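Local coordinates for 6-O-methylguanine DNA methyltransferase (Enterococcus faecalis, PDB 2B6C), which is of unproven function but probably acts in the repair of alkylated DNA, at residues K112-W117 / A130-A135; D158-A163 / P191-E196. One frame throughout, in Å; residues are numbered along the deposited sequence.

Contact 1 of 2, residues K112-W117 / A130-A135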
ATOM      1  N   LYS B 112      -7.778  -9.727  11.140  1.00 16.38           N
ATOM      2  CA  LYS B 112      -6.655  -9.149  10.396  1.00 18.10           C
ATOM      3  C   LYS B 112      -7.033  -7.892   9.642  1.00 17.13           C
ATOM      4  O   LYS B 112      -6.284  -6.946   9.663  1.00 18.28           O
ATOM      5  CB  LYS B 112      -6.015 -10.162   9.442  1.00 17.75           C
ATOM      6  CG  LYS B 112      -5.190 -11.156  10.169  1.00 23.18           C
ATOM      7  CD  LYS B 112      -4.741 -12.338   9.275  1.00 28.19           C
ATOM      8  CE  LYS B 112      -4.664 -13.645  10.077  1.00 30.34           C
ATOM      9  NZ  LYS B 112      -3.736 -14.657   9.467  1.00 32.64           N
ATOM     10  N   PHE B 113      -8.196  -7.886   8.987  1.00 17.17           N
ATOM     11  CA  PHE B 113      -8.710  -6.664   8.384  1.00 16.73           C
ATOM     12  C   PHE B 113      -8.891  -5.515   9.393  1.00 16.89           C
ATOM     13  O   PHE B 113      -8.405  -4.391   9.146  1.00 16.58           O
ATOM     14  CB  PHE B 113     -10.003  -6.927   7.609  1.00 16.75           C
ATOM     15  CG  PHE B 113     -10.682  -5.681   7.153  1.00 15.93           C
ATOM     16  CD1 PHE B 113     -10.173  -4.950   6.065  1.00 16.44           C
ATOM     17  CD2 PHE B 113     -11.816  -5.221   7.812  1.00 15.62           C
ATOM     18  CE1 PHE B 113     -10.811  -3.789   5.626  1.00 15.78           C
ATOM     19  CE2 PHE B 113     -12.453  -4.073   7.409  1.00 15.78           C
ATOM     20  CZ  PHE B 113     -11.957  -3.351   6.289  1.00 17.80           C
ATOM     21  N   PHE B 114      -9.587  -5.776  10.505  1.00 16.84           N
ATOM     22  CA  PHE B 114      -9.797  -4.737  11.541  1.00 17.18           C
ATOM     23  C   PHE B 114      -8.485  -4.290  12.193  1.00 17.03           C
ATOM     24  O   PHE B 114      -8.312  -3.110  12.508  1.00 17.73           O
ATOM     25  CB  PHE B 114     -10.874  -5.155  12.576  1.00 16.35           C
ATOM     26  CG  PHE B 114     -12.266  -5.248  11.968  1.00 17.16           C
ATOM     27  CD1 PHE B 114     -13.014  -4.089  11.721  1.00 13.24           C
ATOM     28  CD2 PHE B 114     -12.807  -6.475  11.613  1.00 15.07           C
ATOM     29  CE1 PHE B 114     -14.286  -4.160  11.129  1.00 13.92           C
ATOM     30  CE2 PHE B 114     -14.066  -6.565  11.018  1.00 17.59           C
ATOM     31  CZ  PHE B 114     -14.809  -5.396  10.766  1.00 13.72           C
ATOM     32  N   GLY B 115      -7.552  -5.224  12.361  1.00 17.48           N
ATOM     33  CA  GLY B 115      -6.260  -4.902  12.967  1.00 16.55           C
ATOM     34  C   GLY B 115      -5.431  -4.048  12.033  1.00 16.42           C
ATOM     35  O   GLY B 115      -4.731  -3.140  12.482  1.00 15.32           O
ATOM     36  N   SER B 116      -5.484  -4.350  10.732  1.00 16.64           N
ATOM     37  CA  SER B 116      -4.753  -3.538   9.747  1.00 17.73           C
ATOM     38  C   SER B 116      -5.285  -2.122   9.664  1.00 16.58           C
ATOM     39  O   SER B 116      -4.489  -1.192   9.518  1.00 16.62           O
ATOM     40  CB  SER B 116      -4.779  -4.130   8.340  1.00 17.24           C
ATOM     41  OG  SER B 116      -4.335  -5.451   8.470  1.00 25.70           O
ATOM     42  N   TRP B 117      -6.616  -1.987   9.699  1.00 16.12           N
ATOM     43  CA  TRP B 117      -7.267  -0.695   9.609  1.00 15.26           C
ATOM     44  C   TRP B 117      -6.923   0.163  10.816  1.00 15.23           C
ATOM     45  O   TRP B 117      -6.603   1.353  10.685  1.00 15.06           O
ATOM     46  CB  TRP B 117      -8.779  -0.836   9.435  1.00 14.92           C
ATOM     47  CG  TRP B 117      -9.405   0.481   9.030  1.00 15.80           C
ATOM     48  CD1 TRP B 117      -9.548   0.974   7.766  1.00 15.84           C
ATOM     49  CD2 TRP B 117      -9.926   1.489   9.918  1.00 15.13           C
ATOM     50  NE1 TRP B 117     -10.138   2.212   7.808  1.00 15.03           N
ATOM     51  CE2 TRP B 117     -10.383   2.552   9.117  1.00 15.34           C
ATOM     52  CE3 TRP B 117     -10.053   1.582  11.320  1.00 15.91           C
ATOM     53  CZ2 TRP B 117     -10.966   3.726   9.664  1.00 15.56           C
ATOM     54  CZ3 TRP B 117     -10.631   2.753  11.870  1.00 15.22           C
ATOM     55  CH2 TRP B 117     -11.073   3.805  11.037  1.00 16.20           C
ATOM     56  N   ALA B 130     -14.424  -1.057  20.797  1.00 16.93           N
ATOM     57  CA  ALA B 130     -15.747  -0.999  21.425  1.00 17.05           C
ATOM     58  C   ALA B 130     -16.871  -1.614  20.574  1.00 17.43           C
ATOM     59  O   ALA B 130     -17.903  -2.009  21.134  1.00 17.10           O
ATOM     60  CB  ALA B 130     -16.107   0.448  21.852  1.00 16.75           C
ATOM     61  N   LEU B 131     -16.679  -1.689  19.249  1.00 17.77           N
ATOM     62  CA  LEU B 131     -17.619  -2.375  18.353  1.00 18.59           C
ATOM     63  C   LEU B 131     -17.777  -3.837  18.763  1.00 18.23           C
ATOM     64  O   LEU B 131     -18.870  -4.403  18.728  1.00 18.72           O
ATOM     65  CB  LEU B 131     -17.103  -2.383  16.899  1.00 19.08           C
ATOM     66  CG  LEU B 131     -17.163  -1.161  16.007  1.00 20.60           C
ATOM     67  CD1 LEU B 131     -16.580  -1.528  14.617  1.00 21.58           C
ATOM     68  CD2 LEU B 131     -18.608  -0.619  15.930  1.00 21.88           C
ATOM     69  N   PHE B 132     -16.664  -4.450  19.123  1.00 17.99           N
ATOM     70  CA  PHE B 132     -16.607  -5.886  19.355  1.00 17.07           C
ATOM     71  C   PHE B 132     -16.633  -6.246  20.849  1.00 17.35           C
ATOM     72  O   PHE B 132     -17.022  -7.351  21.209  1.00 16.20           O
ATOM     73  CB  PHE B 132     -15.341  -6.451  18.670  1.00 16.06           C
ATOM     74  CG  PHE B 132     -15.357  -6.310  17.174  1.00 16.30           C
ATOM     75  CD1 PHE B 132     -16.084  -7.208  16.379  1.00 15.82           C
ATOM     76  CD2 PHE B 132     -14.655  -5.267  16.552  1.00 18.59           C
ATOM     77  CE1 PHE B 132     -16.124  -7.071  14.954  1.00 19.18           C
ATOM     78  CE2 PHE B 132     -14.667  -5.122  15.145  1.00 18.70           C
ATOM     79  CZ  PHE B 132     -15.397  -6.022  14.342  1.00 17.41           C
ATOM     80  N   TYR B 133     -16.166  -5.336  21.705  1.00 17.21           N
ATOM     81  CA  TYR B 133     -16.105  -5.608  23.146  1.00 18.35           C
ATOM     82  C   TYR B 133     -17.500  -5.942  23.732  1.00 18.74           C
ATOM     83  O   TYR B 133     -18.446  -5.188  23.518  1.00 19.34           O
ATOM     84  CB  TYR B 133     -15.495  -4.400  23.916  1.00 17.93           C
ATOM     85  CG  TYR B 133     -15.655  -4.552  25.397  1.00 18.17           C
ATOM     86  CD1 TYR B 133     -14.853  -5.455  26.101  1.00 15.76           C
ATOM     87  CD2 TYR B 133     -16.655  -3.847  26.106  1.00 20.46           C
ATOM     88  CE1 TYR B 133     -15.012  -5.649  27.453  1.00 17.54           C
ATOM     89  CE2 TYR B 133     -16.809  -4.032  27.487  1.00 19.38           C
ATOM     90  CZ  TYR B 133     -15.986  -4.959  28.145  1.00 18.63           C
ATOM     91  OH  TYR B 133     -16.098  -5.191  29.511  1.00 19.98           O
ATOM     92  N   GLY B 134     -17.610  -7.033  24.499  1.00 19.18           N
ATOM     93  CA  GLY B 134     -18.889  -7.443  25.104  1.00 19.63           C
ATOM     94  C   GLY B 134     -20.023  -7.831  24.141  1.00 19.91           C
ATOM     95  O   GLY B 134     -21.188  -7.888  24.533  1.00 19.71           O
ATOM     96  N   ALA B 135     -19.703  -8.076  22.877  1.00 19.58           N
ATOM     97  CA  ALA B 135     -20.714  -8.554  21.912  1.00 19.14           C
ATOM     98  C   ALA B 135     -21.366  -9.850  22.421  1.00 18.94           C
ATOM     99  O   ALA B 135     -20.729 -10.611  23.150  1.00 18.16           O
ATOM    100  CB  ALA B 135     -20.060  -8.778  20.578  1.00 18.89           C
TER

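Contact 2 of 2, residues D158-A163 / P191-E196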
ATOM      1  N   ASP B 158      -5.063  -1.409  28.641  1.00 19.66           N
ATOM      2  CA  ASP B 158      -6.312  -1.354  29.380  0.60 19.30           C
ATOM      3  C   ASP B 158      -7.438  -2.062  28.652  1.00 18.96           C
ATOM      4  O   ASP B 158      -8.254  -2.719  29.258  1.00 18.93           O
ATOM      5  CB  ASP B 158      -6.680   0.111  29.623  0.60 19.64           C
ATOM      6  CG  ASP B 158      -5.681   0.810  30.517  0.60 20.97           C
ATOM      7  OD1 ASP B 158      -5.223   0.177  31.503  0.60 19.75           O
ATOM      8  OD2 ASP B 158      -5.371   1.987  30.241  0.60 22.90           O
ATOM      9  N   LEU B 159      -7.473  -1.891  27.334  1.00 18.51           N
ATOM     10  CA  LEU B 159      -8.517  -2.517  26.533  1.00 18.58           C
ATOM     11  C   LEU B 159      -8.285  -4.021  26.453  1.00 18.23           C
ATOM     12  O   LEU B 159      -9.221  -4.802  26.610  1.00 18.73           O
ATOM     13  CB  LEU B 159      -8.632  -1.862  25.150  1.00 17.37           C
ATOM     14  CG  LEU B 159      -9.035  -0.374  25.153  1.00 17.89           C
ATOM     15  CD1 LEU B 159      -9.216   0.135  23.719  1.00 17.45           C
ATOM     16  CD2 LEU B 159     -10.291  -0.109  25.961  1.00 17.82           C
ATOM     17  N   LEU B 160      -7.025  -4.415  26.260  1.00 18.40           N
ATOM     18  CA  LEU B 160      -6.647  -5.815  26.249  1.00 18.09           C
ATOM     19  C   LEU B 160      -7.064  -6.466  27.562  1.00 18.27           C
ATOM     20  O   LEU B 160      -7.763  -7.487  27.570  1.00 17.89           O
ATOM     21  CB  LEU B 160      -5.133  -5.990  26.003  1.00 18.58           C
ATOM     22  CG  LEU B 160      -4.597  -7.446  26.061  1.00 18.42           C
ATOM     23  CD1 LEU B 160      -5.334  -8.419  25.095  1.00 18.01           C
ATOM     24  CD2 LEU B 160      -3.098  -7.465  25.842  1.00 17.48           C
ATOM     25  N   LYS B 161      -6.628  -5.856  28.663  1.00 17.72           N
ATOM     26  CA  LYS B 161      -6.927  -6.344  29.988  1.00 18.10           C
ATOM     27  C   LYS B 161      -8.439  -6.449  30.193  1.00 17.11           C
ATOM     28  O   LYS B 161      -8.905  -7.478  30.683  1.00 16.27           O
ATOM     29  CB  LYS B 161      -6.300  -5.441  31.051  1.00 17.85           C
ATOM     30  CG  LYS B 161      -6.586  -5.896  32.477  1.00 20.27           C
ATOM     31  CD  LYS B 161      -5.784  -5.077  33.524  1.00 20.24           C
ATOM     32  CE  LYS B 161      -6.048  -5.579  34.956  1.00 22.28           C
ATOM     33  NZ  LYS B 161      -5.447  -4.632  35.979  1.00 25.15           N
ATOM     34  N   LYS B 162      -9.186  -5.402  29.814  1.00 16.23           N
ATOM     35  CA  LYS B 162     -10.652  -5.402  29.950  1.00 16.87           C
ATOM     36  C   LYS B 162     -11.324  -6.553  29.224  1.00 16.29           C
ATOM     37  O   LYS B 162     -12.201  -7.229  29.788  1.00 16.76           O
ATOM     38  CB  LYS B 162     -11.269  -4.070  29.488  1.00 17.10           C
ATOM     39  CG  LYS B 162     -12.761  -3.955  29.850  1.00 17.71           C
ATOM     40  CD  LYS B 162     -13.301  -2.544  29.607  1.00 18.44           C
ATOM     41  CE  LYS B 162     -13.439  -2.225  28.123  1.00 18.27           C
ATOM     42  NZ  LYS B 162     -14.345  -1.032  27.951  1.00 18.49           N
ATOM     43  N   ALA B 163     -10.900  -6.802  27.979  1.00 16.28           N
ATOM     44  CA  ALA B 163     -11.440  -7.918  27.202  1.00 15.87           C
ATOM     45  C   ALA B 163     -11.145  -9.272  27.825  1.00 16.33           C
ATOM     46  O   ALA B 163     -12.001 -10.169  27.788  1.00 15.71           O
ATOM     47  CB  ALA B 163     -10.986  -7.889  25.758  1.00 15.82           C
ATOM     48  N   PRO B 191       6.838  -8.513  28.348  1.00 15.10           N
ATOM     49  CA  PRO B 191       6.662  -9.717  29.160  1.00 14.53           C
ATOM     50  C   PRO B 191       6.333  -9.411  30.617  1.00 14.10           C
ATOM     51  O   PRO B 191       5.616 -10.198  31.215  1.00 13.14           O
ATOM     52  CB  PRO B 191       7.990 -10.470  29.019  1.00 14.16           C
ATOM     53  CG  PRO B 191       8.966  -9.471  28.545  1.00 15.19           C
ATOM     54  CD  PRO B 191       8.214  -8.401  27.816  1.00 15.25           C
ATOM     55  N   GLN B 192       6.845  -8.306  31.178  1.00 14.55           N
ATOM     56  CA  GLN B 192       6.489  -7.917  32.577  1.00 14.73           C
ATOM     57  C   GLN B 192       4.959  -7.713  32.737  1.00 14.56           C
ATOM     58  O   GLN B 192       4.341  -8.313  33.632  1.00 13.49           O
ATOM     59  CB  GLN B 192       7.259  -6.684  33.110  1.00 14.66           C
ATOM     60  CG  GLN B 192       6.666  -6.159  34.460  1.00 15.15           C
ATOM     61  CD  GLN B 192       7.346  -4.941  35.116  1.00 16.25           C
ATOM     62  OE1 GLN B 192       8.513  -4.597  34.852  1.00 17.55           O
ATOM     63  NE2 GLN B 192       6.598  -4.292  36.017  1.00 17.70           N
ATOM     64  N   TRP B 193       4.371  -6.850  31.900  1.00 13.86           N
ATOM     65  CA  TRP B 193       2.926  -6.635  31.926  1.00 13.96           C
ATOM     66  C   TRP B 193       2.162  -7.964  31.775  1.00 14.50           C
ATOM     67  O   TRP B 193       1.215  -8.214  32.520  1.00 14.66           O
ATOM     68  CB  TRP B 193       2.487  -5.602  30.847  1.00 15.17           C
ATOM     69  CG  TRP B 193       1.042  -5.211  30.935  1.00 14.05           C
ATOM     70  CD1 TRP B 193       0.539  -4.128  31.578  1.00 15.60           C
ATOM     71  CD2 TRP B 193      -0.086  -5.906  30.372  1.00 14.95           C
ATOM     72  NE1 TRP B 193      -0.829  -4.094  31.458  1.00 16.07           N
ATOM     73  CE2 TRP B 193      -1.242  -5.171  30.719  1.00 17.58           C
ATOM     74  CE3 TRP B 193      -0.231  -7.078  29.619  1.00 14.47           C
ATOM     75  CZ2 TRP B 193      -2.542  -5.562  30.331  1.00 17.14           C
ATOM     76  CZ3 TRP B 193      -1.528  -7.464  29.218  1.00 15.50           C
ATOM     77  CH2 TRP B 193      -2.663  -6.696  29.573  1.00 14.61           C
ATOM     78  N   VAL B 194       2.564  -8.818  30.829  1.00 14.25           N
ATOM     79  CA  VAL B 194       1.901 -10.116  30.680  1.00 15.36           C
ATOM     80  C   VAL B 194       2.036 -10.983  31.952  1.00 15.58           C
ATOM     81  O   VAL B 194       1.028 -11.562  32.400  1.00 16.49           O
ATOM     82  CB  VAL B 194       2.283 -10.867  29.352  1.00 15.47           C
ATOM     83  CG1 VAL B 194       1.615 -12.247  29.278  1.00 15.78           C
ATOM     84  CG2 VAL B 194       1.859 -10.022  28.136  1.00 14.66           C
ATOM     85  N   GLU B 195       3.238 -11.041  32.535  1.00 15.47           N
ATOM     86  CA  GLU B 195       3.526 -11.731  33.811  0.50 15.72           C
ATOM     87  C   GLU B 195       2.583 -11.267  34.931  1.00 15.83           C
ATOM     88  O   GLU B 195       1.979 -12.064  35.633  1.00 15.47           O
ATOM     89  CB  GLU B 195       4.973 -11.440  34.260  0.50 15.96           C
ATOM     90  CG  GLU B 195       6.129 -12.117  33.485  0.50 16.80           C
ATOM     91  CD  GLU B 195       6.852 -13.161  34.316  0.50 16.99           C
ATOM     92  OE1 GLU B 195       7.940 -13.635  33.917  0.50 18.21           O
ATOM     93  OE2 GLU B 195       6.324 -13.520  35.385  0.50 17.96           O
ATOM     94  N   GLU B 196       2.527  -9.942  35.119  1.00 15.77           N
ATOM     95  CA  GLU B 196       1.677  -9.325  36.155  1.00 15.69           C
ATOM     96  C   GLU B 196       0.212  -9.692  35.987  1.00 15.59           C
ATOM     97  O   GLU B 196      -0.396 -10.203  36.928  1.00 14.30           O
ATOM     98  CB  GLU B 196       1.863  -7.819  36.211  1.00 15.42           C
ATOM     99  CG  GLU B 196       3.205  -7.435  36.724  1.00 18.72           C
ATOM    100  CD  GLU B 196       3.478  -5.950  36.641  1.00 22.53           C
ATOM    101  OE1 GLU B 196       2.981  -5.250  35.729  1.00 26.30           O
ATOM    102  OE2 GLU B 196       4.216  -5.485  37.510  1.00 26.48           O
TER

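Contact 1 of 2, residues K112-W117 / A130-A135
In this all-helical fold F114 of helix 104-120 and F132 of helix 125-132 meet ring to ring. The two rings form a T-shaped (edge-to-face) pair. F132 supplies the edge: its CZ stands over the middle of the F114 ring, 3.5 Å above the plane, and its closest approach is 3.6 Å to F114 CE2. CE2 of F132 follows at the flank, 3.9 Å from F114 CD1. The ring planes stand at 69° and the centroids lie 4.8 Å apart, close enough for the C-H edge of one ring to rest on the pi face of the other. Each phenyl group has CG anti to its carbonyl carbon (chi1 -67° in F114, -64° in F132), a setting that sends both rings into the gap between backbones whose nearest CA atoms, those of F114 and F132, are 10.4 Å apart. F114 is held between two neighbours, since CD2 of F113 lies over the opposite face of its ring, 3.9 Å above the plane. V91 and F94 of helix 88-94 also pack on F114, while V143 and A144 of helix 138-146 pack on F132, so the pair is buried among four helices. A type II beta turn runs from F132 to A135, with G134 at positive phi and the A135 N to F132 O bond closing it at 3.2 Å. Such a buried aromatic bridge between helices fits the all-helical, HEAT-like architecture of the AlkD family.

Contact 2 of 2, residues D158-A163 / P191-E196
The indole of W193 reaches from helix 191-200 across to helix 157-166 and brings the outer end of its six-membered ring against L160 and K161, showing how one large side chain can span the gap between two helices. The tight part is apolar. L160 CD2 lies 3.7 Å from W193 CZ3 and 3.8 Å from W193 CH2, and it approaches the ring at a slant. K161 meets the same ring at its edge, near the plane, through CB, which is 3.8 Å from W193 CZ2. With CG anti to the backbone N (chi1 -173°), the indole of W193 extends away from its own helix and bridges backbones whose nearest CA atoms, those of K161 and V194, are 9.6 Å apart. Toward solvent the chemistry becomes polar and the packing thins. Beyond its CB the extended chain of K161 leads away from the 191-196 segment, and its NZ makes a salt bridge to E200 farther along helix 191-200. On exposed turns of that helix Q192 NE2 donates to E196 OE2 at 3.1 Å, one turn on, meeting the oxygen from above the carboxylate plane, 56° out of it. On the buried side helix 173-186 packs against both partners: Y186 touches L160, V194 and W193, its ring at about 70° to the indole. On another flank of helix 157-166, L159 and A163 pack against F129 of helix 125-132.

Overall arrangement
Contact 1 belongs to the core and contact 2 to a more peripheral place, their centres lying about 8 and 20 Å from the centre of the chain. Both join helices without any hydrogen bond across the interface, yet they differ in chemistry: contact 1 rests on two buried aromatic rings, whereas contact 2 sets an indole against aliphatic carbons and has charged groups at its margin. No helix is shared between them. They follow one another along the chain with centres about 18 Å apart, and they touch where Y133, in the turn from F132 to A135, packs on K162 in a cation-pi contact, linking that turn to helix 157-166.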